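Local coordinates for protein probable L,D-transpeptidase 3 (Mycobacterium tuberculosis, PDB 6D4K) that is a probable L,D-transpeptidase of the mycobacterial cell wall that may anchor proteins to peptidoglycan and is acylated by the beta-lactam faropenem, at residues 95-100 and 113-118; 73-78 and 89-94; 33-38 and 108-113; 177-182 and 246-251; 171-176 and 256-261. One frame throughout, in Å; residues are numbered along the deposited sequence. Where two conformers were deposited one is given.

Interaction 1 (95-100 and 113-118)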
# COMPACT_ATOMS: atom_id res chain seq x y z
N PRO A 95 1.80 15.29 7.03
CA PRO A 95 0.57 16.08 6.93
C PRO A 95 0.07 16.07 5.49
O PRO A 95 0.86 16.10 4.55
CB PRO A 95 1.01 17.49 7.36
CG PRO A 95 2.47 17.54 7.07
CD PRO A 95 2.99 16.13 7.25
N ALA A 96 -1.25 15.98 5.33
CA ALA A 96 -1.89 16.00 4.03
C ALA A 96 -1.88 17.41 3.44
O ALA A 96 -1.72 18.41 4.16
CB ALA A 96 -3.34 15.52 4.14
N HIS A 97 -2.05 17.49 2.12
CA HIS A 97 -2.23 18.77 1.43
C HIS A 97 -1.10 19.75 1.73
O HIS A 97 -1.31 20.96 1.85
CB HIS A 97 -3.58 19.39 1.75
CG HIS A 97 -4.74 18.49 1.48
ND1 HIS A 97 -5.15 18.20 0.20
CD2 HIS A 97 -5.59 17.84 2.30
CE1 HIS A 97 -6.20 17.40 0.24
NE2 HIS A 97 -6.49 17.17 1.51
N SER A 98 0.12 19.24 1.84
CA SER A 98 1.23 20.04 2.31
C SER A 98 2.43 19.94 1.38
O SER A 98 2.52 19.03 0.54
CB SER A 98 1.69 19.58 3.70
OG SER A 98 0.65 19.73 4.65
N THR A 99 3.36 20.86 1.56
CA THR A 99 4.70 20.75 0.98
C THR A 99 5.64 20.31 2.08
O THR A 99 5.74 20.98 3.12
CB THR A 99 5.14 22.10 0.39
OG1 THR A 99 4.25 22.47 -0.66
CG2 THR A 99 6.56 22.01 -0.15
N VAL A 100 6.30 19.17 1.89
CA VAL A 100 7.28 18.65 2.84
C VAL A 100 8.65 19.00 2.30
O VAL A 100 8.99 18.66 1.17
CB VAL A 100 7.13 17.13 3.02
CG1 VAL A 100 8.21 16.61 3.96
CG2 VAL A 100 5.74 16.78 3.56
N THR A 113 2.16 16.45 -0.60
CA THR A 113 1.23 15.40 -0.26
C THR A 113 -0.17 15.78 -0.71
O THR A 113 -0.55 16.96 -0.65
CB THR A 113 1.23 15.13 1.25
OG1 THR A 113 1.01 16.36 1.95
CG2 THR A 113 2.56 14.53 1.68
N GLY A 114 -0.93 14.79 -1.18
CA GLY A 114 -2.33 14.98 -1.46
C GLY A 114 -3.17 14.75 -0.21
O GLY A 114 -2.69 14.92 0.92
N PRO A 115 -4.42 14.34 -0.39
CA PRO A 115 -5.26 14.01 0.77
C PRO A 115 -4.75 12.75 1.47
O PRO A 115 -4.09 11.90 0.87
CB PRO A 115 -6.64 13.77 0.16
CG PRO A 115 -6.34 13.32 -1.25
CD PRO A 115 -5.11 14.07 -1.67
N ALA A 116 -5.08 12.64 2.76
CA ALA A 116 -4.78 11.42 3.50
C ALA A 116 -5.86 10.40 3.19
O ALA A 116 -6.97 10.48 3.70
CB ALA A 116 -4.69 11.71 5.00
N VAL A 117 -5.55 9.45 2.32
CA VAL A 117 -6.52 8.43 1.94
C VAL A 117 -6.06 7.16 2.63
O VAL A 117 -5.06 6.55 2.23
CB VAL A 117 -6.63 8.26 0.42
CG1 VAL A 117 -7.65 7.18 0.08
CG2 VAL A 117 -6.96 9.61 -0.24
N VAL A 118 -6.75 6.80 3.71
CA VAL A 118 -6.34 5.72 4.60
C VAL A 118 -7.34 4.59 4.48
O VAL A 118 -8.55 4.81 4.57
CB VAL A 118 -6.28 6.21 6.06
CG1 VAL A 118 -5.85 5.08 6.99
CG2 VAL A 118 -5.37 7.43 6.22

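Interaction 2 (73-78 and 89-94)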
# COMPACT_ATOMS: atom_id res chain seq x y z
N ALA A 73 9.46 18.16 11.13
CA ALA A 73 10.32 17.09 11.62
C ALA A 73 9.53 15.78 11.71
O ALA A 73 8.33 15.78 12.00
CB ALA A 73 10.86 17.45 13.00
N MET A 74 10.21 14.68 11.43
CA MET A 74 9.60 13.35 11.39
C MET A 74 10.69 12.36 11.79
O MET A 74 11.82 12.46 11.31
CB MET A 74 9.11 13.04 9.97
CG MET A 74 8.55 11.63 9.78
SD MET A 74 7.02 11.31 10.67
CE MET A 74 5.88 12.26 9.65
N THR A 75 10.35 11.43 12.68
CA THR A 75 11.21 10.29 12.96
C THR A 75 10.87 9.13 12.01
O THR A 75 9.76 9.04 11.48
CB THR A 75 11.06 9.84 14.42
OG1 THR A 75 9.71 9.42 14.64
CG2 THR A 75 11.42 10.97 15.39
N GLY A 76 11.86 8.26 11.79
CA GLY A 76 11.67 7.13 10.90
C GLY A 76 12.74 6.08 11.07
O GLY A 76 13.60 6.17 11.94
N LYS A 77 12.65 5.05 10.24
CA LYS A 77 13.54 3.90 10.35
C LYS A 77 14.02 3.49 8.96
O LYS A 77 13.23 3.45 8.02
CB LYS A 77 12.84 2.71 11.01
CG LYS A 77 12.48 2.93 12.48
CD LYS A 77 11.49 1.89 12.97
CE LYS A 77 11.19 2.07 14.45
NZ LYS A 77 10.45 3.33 14.68
N PHE A 78 15.30 3.15 8.85
CA PHE A 78 15.87 2.70 7.59
C PHE A 78 15.65 1.21 7.38
O PHE A 78 15.81 0.40 8.31
CB PHE A 78 17.38 2.97 7.55
CG PHE A 78 17.74 4.42 7.30
CD1 PHE A 78 17.53 5.00 6.06
CD2 PHE A 78 18.30 5.18 8.32
CE1 PHE A 78 17.89 6.33 5.84
CE2 PHE A 78 18.64 6.51 8.10
CZ PHE A 78 18.45 7.08 6.86
N VAL A 89 11.40 4.87 6.38
CA VAL A 89 9.97 4.72 6.60
C VAL A 89 9.57 5.67 7.72
O VAL A 89 10.02 5.48 8.86
CB VAL A 89 9.63 3.27 6.96
CG1 VAL A 89 8.15 3.11 7.28
CG2 VAL A 89 10.09 2.33 5.84
N PRO A 90 8.74 6.68 7.47
CA PRO A 90 8.33 7.58 8.55
C PRO A 90 7.52 6.85 9.61
O PRO A 90 6.70 5.99 9.29
CB PRO A 90 7.49 8.65 7.84
CG PRO A 90 7.00 7.97 6.59
CD PRO A 90 8.11 7.03 6.18
N ASP A 91 7.73 7.23 10.87
CA ASP A 91 7.00 6.60 11.95
C ASP A 91 5.55 7.06 12.02
O ASP A 91 4.72 6.40 12.67
CB ASP A 91 7.66 6.97 13.27
CG ASP A 91 8.99 6.29 13.51
OD1 ASP A 91 9.25 5.20 12.96
OD2 ASP A 91 9.78 6.84 14.32
N ARG A 92 5.23 8.20 11.41
CA ARG A 92 3.91 8.80 11.42
C ARG A 92 3.57 9.19 9.99
O ARG A 92 4.44 9.16 9.12
CB ARG A 92 3.87 10.04 12.34
CG ARG A 92 4.71 9.94 13.62
CD ARG A 92 4.58 11.19 14.46
NE ARG A 92 4.87 12.40 13.70
CZ ARG A 92 6.03 13.06 13.72
NH1 ARG A 92 7.03 12.64 14.49
NH2 ARG A 92 6.17 14.16 12.99
N PHE A 93 2.32 9.56 9.75
CA PHE A 93 1.94 10.06 8.44
C PHE A 93 2.40 11.50 8.27
O PHE A 93 2.35 12.30 9.21
CB PHE A 93 0.42 10.01 8.27
CG PHE A 93 -0.17 8.64 8.40
CD1 PHE A 93 0.60 7.50 8.21
CD2 PHE A 93 -1.51 8.47 8.72
CE1 PHE A 93 0.05 6.23 8.33
CE2 PHE A 93 -2.07 7.21 8.85
CZ PHE A 93 -1.28 6.09 8.66
N TRP A 94 2.85 11.83 7.06
CA TRP A 94 3.07 13.22 6.69
C TRP A 94 1.75 13.97 6.79
O TRP A 94 0.68 13.39 6.58
CB TRP A 94 3.55 13.30 5.23
CG TRP A 94 4.79 12.54 4.93
CD1 TRP A 94 4.90 11.44 4.11
CD2 TRP A 94 6.11 12.81 5.41
NE1 TRP A 94 6.20 11.01 4.08
CE2 TRP A 94 6.97 11.84 4.84
CE3 TRP A 94 6.65 13.80 6.25
CZ2 TRP A 94 8.34 11.81 5.12
CZ3 TRP A 94 8.01 13.77 6.52
CH2 TRP A 94 8.85 12.78 5.94
O HOH W 1 7.43 10.42 16.02
O HOH W 2 12.36 6.11 14.64

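Interaction 3 (33-38 and 108-113). With CA (calcium ion), chain B.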
# COMPACT_ATOMS: atom_id res chain seq x y z
N PRO A 33 10.57 10.71 -2.68
CA PRO A 33 9.86 11.34 -3.80
C PRO A 33 10.75 12.28 -4.64
O PRO A 33 11.70 12.87 -4.10
CB PRO A 33 8.76 12.15 -3.10
CG PRO A 33 8.50 11.41 -1.87
CD PRO A 33 9.86 10.95 -1.41
N THR A 34 10.47 12.37 -5.95
CA THR A 34 11.17 13.34 -6.79
C THR A 34 10.75 14.76 -6.40
O THR A 34 9.73 14.98 -5.74
CB THR A 34 10.91 13.10 -8.28
OG1 THR A 34 9.53 13.35 -8.60
CG2 THR A 34 11.26 11.67 -8.69
N ARG A 35 11.53 15.74 -6.86
CA ARG A 35 11.24 17.13 -6.51
C ARG A 35 9.86 17.52 -7.04
O ARG A 35 9.59 17.42 -8.24
CB ARG A 35 12.31 18.05 -7.08
CG ARG A 35 12.17 19.49 -6.61
CD ARG A 35 13.22 20.41 -7.22
NE ARG A 35 14.58 19.95 -6.93
CZ ARG A 35 15.28 20.29 -5.85
NH1 ARG A 35 14.75 21.11 -4.95
NH2 ARG A 35 16.50 19.82 -5.68
N GLY A 36 8.98 17.94 -6.13
CA GLY A 36 7.66 18.38 -6.49
C GLY A 36 6.65 17.28 -6.74
O GLY A 36 5.52 17.58 -7.14
N GLN A 37 7.02 16.02 -6.52
CA GLN A 37 6.10 14.91 -6.71
C GLN A 37 4.96 15.01 -5.71
O GLN A 37 5.15 15.45 -4.57
CB GLN A 37 6.85 13.59 -6.51
CG GLN A 37 6.07 12.36 -6.99
CD GLN A 37 6.79 11.04 -6.75
OE1 GLN A 37 7.98 11.02 -6.45
NE2 GLN A 37 6.07 9.94 -6.89
N VAL A 38 3.76 14.61 -6.15
CA VAL A 38 2.58 14.52 -5.29
C VAL A 38 2.43 13.07 -4.86
O VAL A 38 2.27 12.17 -5.70
CB VAL A 38 1.32 15.01 -6.02
CG1 VAL A 38 0.12 14.88 -5.09
CG2 VAL A 38 1.50 16.44 -6.50
N SER A 108 19.06 18.90 -0.91
CA SER A 108 17.81 19.53 -0.52
C SER A 108 16.76 19.31 -1.61
O SER A 108 17.05 19.45 -2.80
CB SER A 108 18.01 21.03 -0.29
OG SER A 108 18.91 21.25 0.78
N SER A 109 15.55 18.98 -1.18
CA SER A 109 14.46 18.69 -2.09
C SER A 109 13.15 19.05 -1.39
O SER A 109 13.13 19.49 -0.24
CB SER A 109 14.46 17.21 -2.50
OG SER A 109 13.69 17.00 -3.67
N ASP A 110 12.06 18.84 -2.10
CA ASP A 110 10.74 18.95 -1.49
C ASP A 110 9.77 18.12 -2.30
O ASP A 110 10.03 17.75 -3.44
CB ASP A 110 10.27 20.41 -1.36
CG ASP A 110 10.09 21.12 -2.71
OD1 ASP A 110 9.59 20.52 -3.68
OD2 ASP A 110 10.44 22.32 -2.78
N PHE A 111 8.64 17.83 -1.68
CA PHE A 111 7.58 17.11 -2.36
C PHE A 111 6.27 17.57 -1.77
O PHE A 111 6.25 18.33 -0.80
CB PHE A 111 7.79 15.59 -2.30
CG PHE A 111 7.74 15.01 -0.92
CD1 PHE A 111 6.53 14.59 -0.37
CD2 PHE A 111 8.91 14.84 -0.17
CE1 PHE A 111 6.47 14.01 0.89
CE2 PHE A 111 8.86 14.27 1.10
CZ PHE A 111 7.64 13.85 1.63
N LYS A 112 5.18 17.14 -2.36
CA LYS A 112 3.84 17.53 -1.94
C LYS A 112 3.04 16.29 -1.58
O LYS A 112 3.21 15.23 -2.18
CB LYS A 112 3.12 18.30 -3.05
CG LYS A 112 3.88 19.58 -3.40
CD LYS A 112 2.96 20.78 -3.58
CE LYS A 112 3.46 21.70 -4.67
NZ LYS A 112 4.91 22.01 -4.53
N THR A 113 2.16 16.45 -0.60
CA THR A 113 1.23 15.40 -0.26
C THR A 113 -0.17 15.78 -0.71
O THR A 113 -0.55 16.96 -0.65
CB THR A 113 1.23 15.13 1.25
OG1 THR A 113 1.01 16.36 1.95
CG2 THR A 113 2.56 14.53 1.68
CA CA B . 1.32 10.31 -6.74
O HOH W 3 11.71 15.41 -2.89
O HOH W 4 14.34 14.05 -5.09
O HOH W 5 3.23 10.73 -8.11
O HOH W 6 1.27 8.48 -8.41
O HOH W 7 2.66 8.91 -5.44
O HOH W 8 0.00 11.57 -8.05

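Interaction 4 (177-182 and 246-251)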
# COMPACT_ATOMS: atom_id res chain seq x y z
N LEU A 177 2.21 0.72 -2.94
CA LEU A 177 3.42 0.69 -3.76
C LEU A 177 3.15 0.96 -5.23
O LEU A 177 4.03 1.51 -5.91
CB LEU A 177 4.11 -0.67 -3.65
CG LEU A 177 4.52 -1.09 -2.24
CD1 LEU A 177 5.12 -2.49 -2.23
CD2 LEU A 177 5.50 -0.10 -1.62
N SER A 178 1.99 0.57 -5.74
CA SER A 178 1.66 0.79 -7.14
C SER A 178 0.16 0.58 -7.32
O SER A 178 -0.51 0.01 -6.45
CB SER A 178 2.44 -0.16 -8.05
OG SER A 178 2.04 -1.51 -7.87
N LYS A 179 -0.33 1.06 -8.46
CA LYS A 179 -1.72 0.93 -8.90
C LYS A 179 -1.68 0.47 -10.35
O LYS A 179 -0.96 1.06 -11.16
CB LYS A 179 -2.47 2.30 -8.85
CG LYS A 179 -3.02 2.72 -7.50
CD LYS A 179 -3.27 4.22 -7.48
CE LYS A 179 -4.22 4.70 -8.56
NZ LYS A 179 -4.85 5.98 -8.13
N GLU A 180 -2.48 -0.54 -10.68
CA GLU A 180 -2.48 -1.08 -12.03
C GLU A 180 -3.86 -1.59 -12.40
O GLU A 180 -4.63 -2.01 -11.54
CB GLU A 180 -1.46 -2.21 -12.16
CG GLU A 180 -0.48 -1.99 -13.28
CD GLU A 180 0.38 -3.20 -13.56
OE1 GLU A 180 0.58 -3.51 -14.75
OE2 GLU A 180 0.85 -3.83 -12.58
N ARG A 181 -4.16 -1.59 -13.70
CA ARG A 181 -5.40 -2.12 -14.25
C ARG A 181 -5.15 -3.43 -14.98
O ARG A 181 -4.07 -3.64 -15.55
CB ARG A 181 -6.02 -1.13 -15.24
CG ARG A 181 -6.34 0.23 -14.64
CD ARG A 181 -7.55 0.15 -13.72
NE ARG A 181 -8.68 -0.52 -14.36
CZ ARG A 181 -9.61 0.10 -15.08
NH1 ARG A 181 -9.54 1.41 -15.26
NH2 ARG A 181 -10.60 -0.59 -15.62
N SER A 182 -6.16 -4.29 -14.97
CA SER A 182 -6.19 -5.52 -15.76
C SER A 182 -4.89 -6.31 -15.63
O SER A 182 -4.33 -6.80 -16.62
CB SER A 182 -6.54 -5.24 -17.22
OG SER A 182 -7.85 -4.70 -17.33
N TRP A 246 -13.64 2.76 -6.74
CA TRP A 246 -13.68 4.02 -6.00
C TRP A 246 -12.42 4.19 -5.16
O TRP A 246 -11.79 5.25 -5.19
CB TRP A 246 -14.93 4.04 -5.13
CG TRP A 246 -15.20 5.34 -4.50
CD1 TRP A 246 -15.96 6.36 -5.01
CD2 TRP A 246 -14.69 5.80 -3.26
NE1 TRP A 246 -15.97 7.41 -4.14
CE2 TRP A 246 -15.18 7.11 -3.06
CE3 TRP A 246 -13.86 5.24 -2.28
CZ2 TRP A 246 -14.88 7.86 -1.93
CZ3 TRP A 246 -13.55 5.99 -1.16
CH2 TRP A 246 -14.06 7.28 -0.99
N TYR A 247 -12.02 3.15 -4.43
CA TYR A 247 -10.79 3.23 -3.64
C TYR A 247 -9.56 3.45 -4.53
O TYR A 247 -8.71 4.29 -4.23
CB TYR A 247 -10.62 1.96 -2.81
CG TYR A 247 -9.30 1.91 -2.09
CD1 TYR A 247 -8.38 0.91 -2.37
CD2 TYR A 247 -8.99 2.85 -1.12
CE1 TYR A 247 -7.17 0.85 -1.71
CE2 TYR A 247 -7.78 2.81 -0.45
CZ TYR A 247 -6.87 1.80 -0.74
OH TYR A 247 -5.66 1.75 -0.09
N TYR A 248 -9.45 2.67 -5.61
CA TYR A 248 -8.35 2.82 -6.56
C TYR A 248 -8.26 4.25 -7.07
O TYR A 248 -7.18 4.85 -7.12
CB TYR A 248 -8.58 1.86 -7.73
CG TYR A 248 -7.54 1.88 -8.82
CD1 TYR A 248 -7.57 2.83 -9.84
CD2 TYR A 248 -6.55 0.89 -8.88
CE1 TYR A 248 -6.63 2.83 -10.87
CE2 TYR A 248 -5.62 0.88 -9.90
CZ TYR A 248 -5.65 1.85 -10.88
OH TYR A 248 -4.72 1.83 -11.90
N ASN A 249 -9.40 4.83 -7.46
CA ASN A 249 -9.39 6.18 -8.00
C ASN A 249 -9.06 7.22 -6.94
O ASN A 249 -8.56 8.30 -7.29
CB ASN A 249 -10.73 6.49 -8.67
CG ASN A 249 -10.92 5.76 -9.99
OD1 ASN A 249 -9.95 5.37 -10.65
ND2 ASN A 249 -12.17 5.61 -10.39
N ALA A 250 -9.34 6.93 -5.66
CA ALA A 250 -9.08 7.89 -4.59
C ALA A 250 -7.64 7.84 -4.08
O ALA A 250 -7.11 8.88 -3.67
CB ALA A 250 -10.04 7.64 -3.44
N VAL A 251 -7.01 6.66 -4.08
CA VAL A 251 -5.77 6.45 -3.35
C VAL A 251 -4.58 6.83 -4.23
O VAL A 251 -4.63 6.82 -5.46
CB VAL A 251 -5.69 4.97 -2.89
CG1 VAL A 251 -5.32 4.05 -4.06
CG2 VAL A 251 -4.73 4.81 -1.70

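Interaction 5 (171-176 and 256-261)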
# COMPACT_ATOMS: atom_id res chain seq x y z
N VAL A 171 -1.18 -9.06 9.52
CA VAL A 171 -1.42 -7.82 10.25
C VAL A 171 -0.21 -6.91 10.09
O VAL A 171 0.94 -7.37 10.07
CB VAL A 171 -1.67 -8.17 11.73
CG1 VAL A 171 -1.60 -6.93 12.61
CG2 VAL A 171 -3.02 -8.87 11.89
N GLY A 172 -0.45 -5.62 9.97
CA GLY A 172 0.64 -4.67 9.91
C GLY A 172 0.24 -3.36 9.26
O GLY A 172 -0.93 -3.13 8.94
N SER A 173 1.24 -2.50 9.10
CA SER A 173 1.10 -1.19 8.49
C SER A 173 1.81 -1.21 7.15
O SER A 173 3.01 -1.51 7.09
CB SER A 173 1.70 -0.11 9.40
OG SER A 173 1.40 1.19 8.92
N TYR A 174 1.08 -0.92 6.08
CA TYR A 174 1.57 -0.99 4.72
C TYR A 174 1.39 0.35 4.02
O TYR A 174 0.69 1.23 4.52
CB TYR A 174 0.82 -2.07 3.94
CG TYR A 174 0.86 -3.43 4.59
CD1 TYR A 174 1.98 -4.24 4.47
CD2 TYR A 174 -0.21 -3.90 5.34
CE1 TYR A 174 2.03 -5.49 5.07
CE2 TYR A 174 -0.17 -5.14 5.95
CZ TYR A 174 0.95 -5.93 5.81
OH TYR A 174 1.00 -7.17 6.41
N THR A 175 2.01 0.49 2.86
CA THR A 175 1.76 1.66 2.03
C THR A 175 1.50 1.19 0.61
O THR A 175 1.97 0.13 0.18
CB THR A 175 2.92 2.68 2.05
OG1 THR A 175 4.06 2.12 1.38
CG2 THR A 175 3.30 3.07 3.49
N VAL A 176 0.73 1.99 -0.13
CA VAL A 176 0.48 1.67 -1.53
C VAL A 176 1.76 1.82 -2.33
O VAL A 176 2.36 2.90 -2.40
CB VAL A 176 -0.63 2.56 -2.10
CG1 VAL A 176 -0.78 2.32 -3.62
CG2 VAL A 176 -1.94 2.31 -1.38
N PRO A 256 -1.34 5.07 3.20
CA PRO A 256 -1.23 3.93 4.12
C PRO A 256 -2.43 3.00 4.05
O PRO A 256 -3.58 3.40 3.84
CB PRO A 256 -1.17 4.61 5.49
CG PRO A 256 -1.97 5.88 5.32
CD PRO A 256 -1.71 6.31 3.89
N VAL A 257 -2.12 1.72 4.25
CA VAL A 257 -3.12 0.67 4.40
C VAL A 257 -2.78 -0.09 5.66
O VAL A 257 -1.65 -0.57 5.82
CB VAL A 257 -3.16 -0.28 3.19
CG1 VAL A 257 -4.11 -1.45 3.44
CG2 VAL A 257 -3.57 0.49 1.95
N ILE A 258 -3.74 -0.19 6.58
CA ILE A 258 -3.54 -0.86 7.85
C ILE A 258 -4.37 -2.14 7.84
O ILE A 258 -5.55 -2.12 7.46
CB ILE A 258 -3.92 0.06 9.02
CG1 ILE A 258 -2.96 1.25 9.07
CG2 ILE A 258 -3.89 -0.71 10.34
CD1 ILE A 258 -3.62 2.59 8.84
N VAL A 259 -3.75 -3.25 8.24
CA VAL A 259 -4.44 -4.52 8.42
C VAL A 259 -4.42 -4.83 9.90
O VAL A 259 -3.35 -4.84 10.52
CB VAL A 259 -3.78 -5.64 7.60
CG1 VAL A 259 -4.46 -6.98 7.91
CG2 VAL A 259 -3.84 -5.33 6.11
N GLN A 260 -5.59 -5.09 10.47
CA GLN A 260 -5.69 -5.39 11.89
C GLN A 260 -6.66 -6.54 12.11
O GLN A 260 -7.51 -6.84 11.27
CB GLN A 260 -6.13 -4.15 12.68
CG GLN A 260 -7.55 -3.74 12.39
CD GLN A 260 -7.87 -2.35 12.91
OE1 GLN A 260 -6.97 -1.57 13.21
NE2 GLN A 260 -9.16 -2.05 13.03
N GLU A 261 -6.52 -7.17 13.27
CA GLU A 261 -7.43 -8.24 13.68
C GLU A 261 -8.79 -7.64 14.05
O GLU A 261 -9.80 -8.00 13.46
CB GLU A 261 -6.86 -9.03 14.87
CG GLU A 261 -5.36 -9.25 14.81
CD GLU A 261 -4.99 -10.62 14.27
OE1 GLU A 261 -5.88 -11.33 13.76
OE2 GLU A 261 -3.81 -11.01 14.37

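Interaction 1 (95-100 and 113-118)
Thr-113 closes the strand 107-113 of the Ig-like beta-sandwich against the loop that opens the antiparallel neighbour 99-104, just where the chain crosses over to the catalytic sheet at 117-122. Its side chain can be followed outward. CB of Thr-113 stands 3.5 Å from Pro-95 O. A chi1 of 53° tucks OG1 over the main chain, flanked by N and C; OG1 of Thr-113 donates to Pro-95 O at 2.6 Å, in the carbonyl plane and on a lone pair. The same OG1 accepts the N-H of Ser-98 at 3.0 Å, so this one hydroxyl ties two backbone groups of the loop together. CG2 of Thr-113 also lies 3.7 Å from Pro-95 O and faces Val-100 CG2 at 4.3 Å. A backbone bond from Thr-113 N to Ser-98 O adds a third tie. His-97 N donates to Gly-114 O at 2.9 Å, coming from above the carbonyl plane. The His-97 side chain crosses Pro-115 at about a right angle, with Gly-114 O over one face of its imidazole, and NE2 is hydrogen-bonded to Asp-133 of the loop after strand 127-132. Ala-96 CB lies 3.3 Å from Gly-114 O and 4.1 Å from Ala-116 CB.

Interaction 2 (73-78 and 89-94)
A polar cluster built on Thr-75, Lys-77 and Asp-91 and an apolar one built on Met-74 fasten the open end of a beta hairpin, strands 76-80 and 85-90 of the Ig-like domain. Lys-77 and Val-89 form an antiparallel hydrogen-bonded pair and Gly-76 with Pro-90 a non-hydrogen-bonded one; Asp-91 N to Thr-75 O (2.8 Å) carries the bonding one step past the strand. The Asp-91 carboxylate is then held at both oxygens. Thr-75 OG1 donates to OD2 of Asp-91 at 2.6 Å on the anti side, somewhat out of the carboxylate plane, while Lys-77 NZ makes a salt bridge to OD1 of Asp-91 at 2.8 Å from above that plane, its chain bending back at the last torsion (chi4 68°) to get there. One water links Gly-76 O with OD2 of Asp-91; another links Thr-75 OG1 with NH1 of Arg-92.

Nearer Trp-94, the Met-74 and Arg-92 side chains run antiparallel past one another. Met-74 SD sits 3.6 Å above the guanidinium plane, over its centre, and Arg-92 NH2 uses its edge to reach Ala-73 O at 2.9 Å, in plane and on a lone pair. Met-74 also makes a distant Met-aromatic contact, SD lying 5.2 Å from the Trp-94 six-ring centroid, with CE nearer the face toward the rim. Met-74 CG packs on Pro-90 CB at 3.7 Å. Strand 76-80 borders its four-stranded sheet, with 45-49 beyond 85-90; Trp-94 meets Phe-111 of strand 107-113 edge-to-face and bonds through NE1 to His-43 O.

Interaction 3 (33-38 and 108-113)
The loop 33-38 runs alongside strand 108-113 and ends in a parallel bridge, Val-38 with Lys-112, their CA atoms 4.7 Å apart. Two nearly straight backbone bonds carry the pairing: Gly-36 N to Asp-110 O at 2.9 Å (169° at the hydrogen) and Lys-112 N to Gln-37 O at 2.8 Å. The loop makes a type II beta turn from Thr-34 to Gln-37, and both bonds come from its second half, where Gly-36 has a positive phi of 80°. The extended Gln-37 side chain reaches the start of the turn, where its OE1 accepts the N-H of Thr-34 in the carbonyl plane.

Among the side chains, Pro-33 presses CB and CG against one face of Phe-111. CG of Pro-33 is 3.8 Å from the centroid of the Phe-111 ring and 13° off its normal, a CH-pi contact over the centre of the face, while Gln-37 O sits near the plane of that ring, at its edge. Farther out Arg-35 reaches along the strand. Its NH2 donates to Ser-108 O at 3.0 Å, tilted from the guanidinium plane, and Ser-109 OG lies over one face of the same group. A water joins Pro-33 O and Ser-109 OG.

At the far end Val-38 turns its carbonyl to a calcium ion, with O 2.3 Å from the metal; four waters and Asp-252 also bind the ion, and one of those waters accepts from NE2 of Gln-37. Strand 38-39 here borders the mixed four-stranded sheet of the Ig-like sandwich, and its edge supplies a main-chain ligand to a calcium site shared with the catalytic domain.

Interaction 4 (177-182 and 246-251)
Lys-179 NZ grips two main-chain oxygens at once, Tyr-248 O in the last turn of helix 241-250 and Val-251 O just past its end, each at 2.8 Å. Both carbonyls point almost straight at the ammonium, which probably also gains from the helix dipole at this C-terminal end. The lysine gets there by bending at its third torsion (chi3 57°), which sets CE over one face of the Tyr-248 ring and NZ between the two carbonyls. CE of Lys-179 lies 3.9 Å from the ring centroid of Tyr-248, 15° off its normal, a CH-pi contact offset toward the rim; NZ, 4.8 Å from that centroid, adds a cation-pi component. Lower on the chain, CB of Lys-179 is 3.6 Å from CE2 of Tyr-248, while CD packs on CG1 of Val-251 at 4.0 Å. At the phenol end Arg-181 CG comes within 3.6 Å of Tyr-248 OH; the guanidinium itself is engaged by Asp-205 in a salt bridge and by Tyr-206 in a cation-pi contact. Tyr-206 also meets Tyr-248 edge-to-face. The arrangement docks a helix of the L,D-transpeptidase catalytic domain on strand 172-180, with Tyr-248 about 8 Å, side chain to side chain, from His-218, the predicted proton donor/acceptor.

Interaction 5 (171-176 and 256-261)
Tyr-174 turns its ring back along the neighbouring strand so that one edge, not a face, meets Val-259. CE2 of the tyrosine is 3.7 Å from CG2 of Val-259, which lies near the ring plane, as does Val-257 O. The first torsion of Tyr-174 (chi1 -55°) puts CG beside the backbone N and directs the ring toward Gly-172, a residue without a side chain on that face; the hydroxyl at the far end hydrogen-bonds to Pro-170 O. Val-257 and Val-259 project to the same face as Tyr-174, and CB of Val-257 is 4.4 Å from CB of Tyr-174. Next in line, CG2 of Val-176 meets CG2 of Val-257 at 4.1 Å, and both valines touch Tyr-247 of helix 241-250.

This face belongs to the sheet of the YkuD-type L,D-transpeptidase catalytic domain, in which strand 256-260 lies between 172-180, antiparallel, and 117-122, parallel. Tyr-174 with Val-257 and Gly-172 with Val-259 are the hydrogen-bonded pairs, each closed by two bonds; the shortest runs from Tyr-174 N to Val-257 O at 2.8 Å. The strand directions make 156°, a clear twist from strict antiparallel. On the reverse face Ser-173 stands opposite Ile-258, and Thr-175 opposite Pro-256, which packs on Val-118 and Phe-93.

At the chain end Val-171 and Glu-261 cross at about a right angle. The branch CG2 of Val-171 lies 3.4 Å from OE2 of Glu-261, while CG1 of Val-171 is 3.4 Å from Val-259 O.

Overall arrangement
Interactions 2 and 3 lie in the Ig-like domain, 4 and 5 in the catalytic domain, and interaction 1 spans the passage between them. Interactions 1 and 3 share Thr-113, whose CG2 is 3.9 Å from Trp-94 CB of interaction 2; Val-100 CG1 lies 3.8 Å from Trp-94 CZ3. Across the domain boundary, Phe-93 CZ of interaction 2 lies 3.4 Å from Pro-256 CG of interaction 5, and Val-117 CG2 of interaction 1 lies 3.5 Å from Ala-250 O of interaction 4. Interaction 4 nests within the loop closed by interaction 5. The Val-259 side chain is about 10 Å from that of Cys-236, which faropenem acylates, whereas the calcium ion is bound by Val-38 O of interaction 3 and by Asp-252 of the catalytic domain.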